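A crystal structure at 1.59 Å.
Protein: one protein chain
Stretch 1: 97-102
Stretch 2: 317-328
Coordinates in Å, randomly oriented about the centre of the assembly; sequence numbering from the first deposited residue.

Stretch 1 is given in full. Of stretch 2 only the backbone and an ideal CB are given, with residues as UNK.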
# COMPACT_ATOMS: atom_id res chain seq x y z
N GLU B 97 -9.07 -14.88 2.07
CA GLU B 97 -8.05 -15.50 1.26
C GLU B 97 -8.63 -16.09 -0.02
O GLU B 97 -7.98 -16.04 -1.08
CB GLU B 97 -7.28 -16.56 2.10
CG GLU B 97 -7.08 -17.92 1.50
CD GLU B 97 -6.74 -18.98 2.56
OE1 GLU B 97 -7.45 -19.10 3.59
OE2 GLU B 97 -5.74 -19.71 2.36
N ASP B 98 -9.87 -16.56 0.06
CA ASP B 98 -10.53 -17.11 -1.10
C ASP B 98 -11.39 -16.08 -1.92
O ASP B 98 -12.11 -16.46 -2.87
CB ASP B 98 -11.30 -18.35 -0.57
CG ASP B 98 -12.37 -18.81 -1.49
OD1 ASP B 98 -12.02 -19.22 -2.62
OD2 ASP B 98 -13.55 -18.76 -1.06
N GLY B 99 -11.18 -14.79 -1.66
CA GLY B 99 -12.04 -13.69 -2.14
C GLY B 99 -11.48 -12.91 -3.30
O GLY B 99 -10.55 -13.38 -3.99
N ALA B 100 -12.04 -11.75 -3.59
CA ALA B 100 -11.79 -10.99 -4.78
C ALA B 100 -10.37 -10.44 -4.81
O ALA B 100 -9.69 -10.50 -5.83
CB ALA B 100 -12.78 -9.82 -4.95
N ASP B 101 -9.94 -9.83 -3.71
CA ASP B 101 -8.64 -9.19 -3.72
C ASP B 101 -8.15 -8.99 -2.27
O ASP B 101 -8.05 -7.85 -1.79
CB ASP B 101 -8.75 -7.86 -4.49
CG ASP B 101 -7.40 -7.17 -4.75
OD1 ASP B 101 -6.33 -7.77 -4.54
OD2 ASP B 101 -7.37 -6.00 -5.23
N PRO B 102 -7.82 -10.12 -1.58
CA PRO B 102 -7.44 -10.08 -0.17
C PRO B 102 -6.26 -9.13 0.16
O PRO B 102 -6.15 -8.61 1.26
CB PRO B 102 -7.08 -11.57 0.14
CG PRO B 102 -6.91 -12.20 -1.22
CD PRO B 102 -7.88 -11.50 -2.09
N UNK B 317 -15.73 -8.16 -12.71
CA UNK B 317 -14.49 -7.47 -12.62
C UNK B 317 -13.44 -8.27 -11.85
O UNK B 317 -12.25 -8.09 -12.04
CB UNK B 317 -14.71 -6.10 -11.97
N UNK B 318 -13.91 -9.15 -10.98
CA UNK B 318 -13.01 -10.00 -10.18
C UNK B 318 -13.10 -11.48 -10.51
O UNK B 318 -12.81 -12.34 -9.65
CB UNK B 318 -13.31 -9.81 -8.69
N UNK B 319 -13.44 -11.76 -11.76
CA UNK B 319 -13.46 -13.15 -12.24
C UNK B 319 -14.45 -14.06 -11.53
O UNK B 319 -14.17 -15.27 -11.35
CB UNK B 319 -12.06 -13.75 -12.10
N UNK B 320 -15.62 -13.50 -11.17
CA UNK B 320 -16.75 -14.27 -10.68
C UNK B 320 -16.37 -15.10 -9.47
O UNK B 320 -16.47 -16.34 -9.45
CB UNK B 320 -17.30 -15.17 -11.79
N UNK B 321 -15.96 -14.38 -8.42
CA UNK B 321 -15.71 -15.00 -7.11
C UNK B 321 -16.89 -15.85 -6.63
O UNK B 321 -16.65 -16.91 -5.98
CB UNK B 321 -15.40 -13.92 -6.07
N UNK B 322 -18.11 -15.39 -6.86
CA UNK B 322 -19.31 -16.05 -6.30
C UNK B 322 -19.49 -17.49 -6.85
O UNK B 322 -20.19 -18.30 -6.26
CB UNK B 322 -20.55 -15.22 -6.62
N UNK B 323 -18.83 -17.76 -7.98
CA UNK B 323 -18.84 -19.07 -8.65
C UNK B 323 -17.89 -20.09 -8.09
O UNK B 323 -17.97 -21.28 -8.44
CB UNK B 323 -18.52 -18.89 -10.13
N UNK B 324 -16.99 -19.65 -7.23
CA UNK B 324 -15.94 -20.51 -6.68
C UNK B 324 -16.62 -21.52 -5.76
O UNK B 324 -17.66 -21.22 -5.11
CB UNK B 324 -14.88 -19.70 -5.93
N UNK B 325 -16.02 -22.73 -5.71
CA UNK B 325 -16.55 -23.77 -4.82
C UNK B 325 -16.73 -23.27 -3.40
O UNK B 325 -15.79 -22.66 -2.83
CB UNK B 325 -15.62 -24.99 -4.82
N UNK B 326 -17.95 -23.47 -2.88
CA UNK B 326 -18.24 -23.21 -1.46
C UNK B 326 -18.26 -21.75 -1.08
O UNK B 326 -18.22 -21.42 0.10
CB UNK B 326 -17.21 -23.92 -0.58
N UNK B 327 -18.31 -20.88 -2.08
CA UNK B 327 -18.51 -19.45 -1.78
C UNK B 327 -19.91 -19.20 -1.26
O UNK B 327 -20.86 -19.60 -1.90
CB UNK B 327 -18.26 -18.59 -3.02
N UNK B 328 -20.03 -18.56 -0.08
CA UNK B 328 -21.39 -18.42 0.49
C UNK B 328 -22.26 -17.39 -0.19
O UNK B 328 -21.74 -16.28 -0.53
CB UNK B 328 -21.29 -18.06 1.97

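Position 317 opens the stretch with its ideal CB more than 5.5 Å from any atom of 97-102, so stretch 1 makes no demand on it and almost any side chain would do. The deposited residue is Gln 317, which makes no contact here.

Position 318 is different. Its CA-to-CB bond points toward stretch 1, and its ideal CB lies 3.8 Å from Ala 100 CB. What it meets is a small methyl group with the CB of Asp 101 beyond, so an apolar side chain is called for; leucine, methionine or an aromatic ring would all serve. The residue is Tyr 318, chi1 in the m well. Its CG packs 3.6 Å from Ala 100 CB and its CE1 reaches 4.0 Å from Asp 101 CB, so one flat ring covers two neighbouring residues, both lying obliquely to it. The hydroxyl is hydrogen-bonded elsewhere in the structure.

Positions 319 and 320 are out of reach, but both have positive phi (63° and 56°), a backbone region that favours glycine, asparagine and aspartate. Asp 319 and Asn 320 fit that preference.

At 321 CA-to-CB again points toward stretch 1, and the ideal CB stands 4.7 Å from Ala 100 N and 4.9 Å from Gly 99 C. That gap suits a compact apolar side chain such as valine, isoleucine or leucine. Val 321 takes it: CG2 lies 3.7 Å from Ala 100 CA, while CG1 lies 4.1 Å from Gly 99 CA, so the two methyls spread along the backbone of stretch 1. The residue also begins a short 3-10 segment.

Positions 322 and 323 complete that segment and point out of reach; polar residues are acceptable, and Arg 322 and Ser 323 touch nothing in stretch 1.

Position 324 points toward stretch 1, its ideal CB 4.4 Å from Asp 98 OD1. Beyond lie two carbonyl oxygens, of Asp 98 and Gly 99, so a long donor is favoured, with lysine or arginine the natural candidates and a positive charge welcome beside the carboxylate. Arg 324 extends its chain, and NH1 donates to both carbonyls, 2.8 Å to Asp 98 O and 3.0 Å to Gly 99 O, both near the plane of the guanidinium. Its NH1 is 4.5 Å from Asp 98 OD1, near enough for attraction but beyond a salt bridge.

Residues 324 to 327 form a type II turn. Position 325, second in the turn with phi of -51°, suits proline, and position 326, third with phi of 70°, suits glycine or asparagine; Pro 325 and Asn 326 are found there, making no contact with stretch 1.

At 327 CA-to-CB points sideways, its ideal CB 5.1 Å from Asp 98 OD2, so a polar donor, or an aromatic ring turning its edge to the carboxylate, would suit. Phe 327 takes the second course: CD1 comes 4.3 Å from Asp 98 OD2, which meets the ring at its edge, where the hydrogens carry slight positive charge.

Position 328 is out of reach; its phi of -74° admits proline, and Pro 328 ends the stretch.

Stretch 2, residues 317-328: QYDNVRSRPNFP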
# COMPACT_ATOMS: atom_id res chain seq x y z
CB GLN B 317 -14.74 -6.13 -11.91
CG GLN B 317 -13.49 -5.27 -11.65
CD GLN B 317 -12.70 -4.85 -12.90
OE1 GLN B 317 -13.20 -4.86 -14.00
NE2 GLN B 317 -11.43 -4.39 -12.68
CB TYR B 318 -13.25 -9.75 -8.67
CG TYR B 318 -12.80 -8.39 -8.28
CD1 TYR B 318 -11.48 -8.16 -7.94
CD2 TYR B 318 -13.66 -7.28 -8.36
CE1 TYR B 318 -11.03 -6.90 -7.59
CE2 TYR B 318 -13.24 -6.01 -8.04
CZ TYR B 318 -11.93 -5.83 -7.65
OH TYR B 318 -11.45 -4.58 -7.34
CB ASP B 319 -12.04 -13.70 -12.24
CG ASP B 319 -11.34 -13.52 -13.58
OD1 ASP B 319 -11.84 -12.80 -14.49
OD2 ASP B 319 -10.28 -14.11 -13.75
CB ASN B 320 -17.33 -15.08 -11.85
CG ASN B 320 -17.79 -14.16 -12.97
OD1 ASN B 320 -17.37 -14.31 -14.14
ND2 ASN B 320 -18.63 -13.21 -12.64
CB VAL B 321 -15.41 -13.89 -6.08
CG1 VAL B 321 -15.13 -14.46 -4.72
CG2 VAL B 321 -14.22 -13.06 -6.56
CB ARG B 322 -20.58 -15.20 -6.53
CG ARG B 322 -20.62 -13.86 -5.78
CD ARG B 322 -21.82 -13.01 -6.16
NE ARG B 322 -21.88 -12.78 -7.62
CZ ARG B 322 -22.90 -12.18 -8.24
NH1 ARG B 322 -23.91 -11.70 -7.55
NH2 ARG B 322 -22.84 -12.08 -9.53
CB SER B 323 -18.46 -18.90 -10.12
OG SER B 323 -19.51 -18.20 -10.72
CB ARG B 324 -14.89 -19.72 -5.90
CG ARG B 324 -14.09 -18.81 -6.80
CD ARG B 324 -13.03 -17.99 -6.05
NE ARG B 324 -12.50 -17.04 -7.00
CZ ARG B 324 -11.68 -16.03 -6.72
NH1 ARG B 324 -11.26 -15.83 -5.49
NH2 ARG B 324 -11.28 -15.22 -7.70
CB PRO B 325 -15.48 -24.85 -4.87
CG PRO B 325 -14.85 -24.67 -6.20
CD PRO B 325 -14.80 -23.17 -6.42
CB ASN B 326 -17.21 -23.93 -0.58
CG ASN B 326 -17.23 -25.42 -0.77
OD1 ASN B 326 -18.26 -26.04 -0.68
ND2 ASN B 326 -16.07 -25.99 -1.02
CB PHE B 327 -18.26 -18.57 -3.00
CG PHE B 327 -18.24 -17.10 -2.63
CD1 PHE B 327 -17.05 -16.49 -2.25
CD2 PHE B 327 -19.42 -16.40 -2.54
CE1 PHE B 327 -17.03 -15.14 -1.86
CE2 PHE B 327 -19.42 -15.08 -2.14
CZ PHE B 327 -18.22 -14.45 -1.80
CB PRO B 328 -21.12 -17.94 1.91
CG PRO B 328 -19.78 -17.28 1.87
CD PRO B 328 -18.97 -17.93 0.77
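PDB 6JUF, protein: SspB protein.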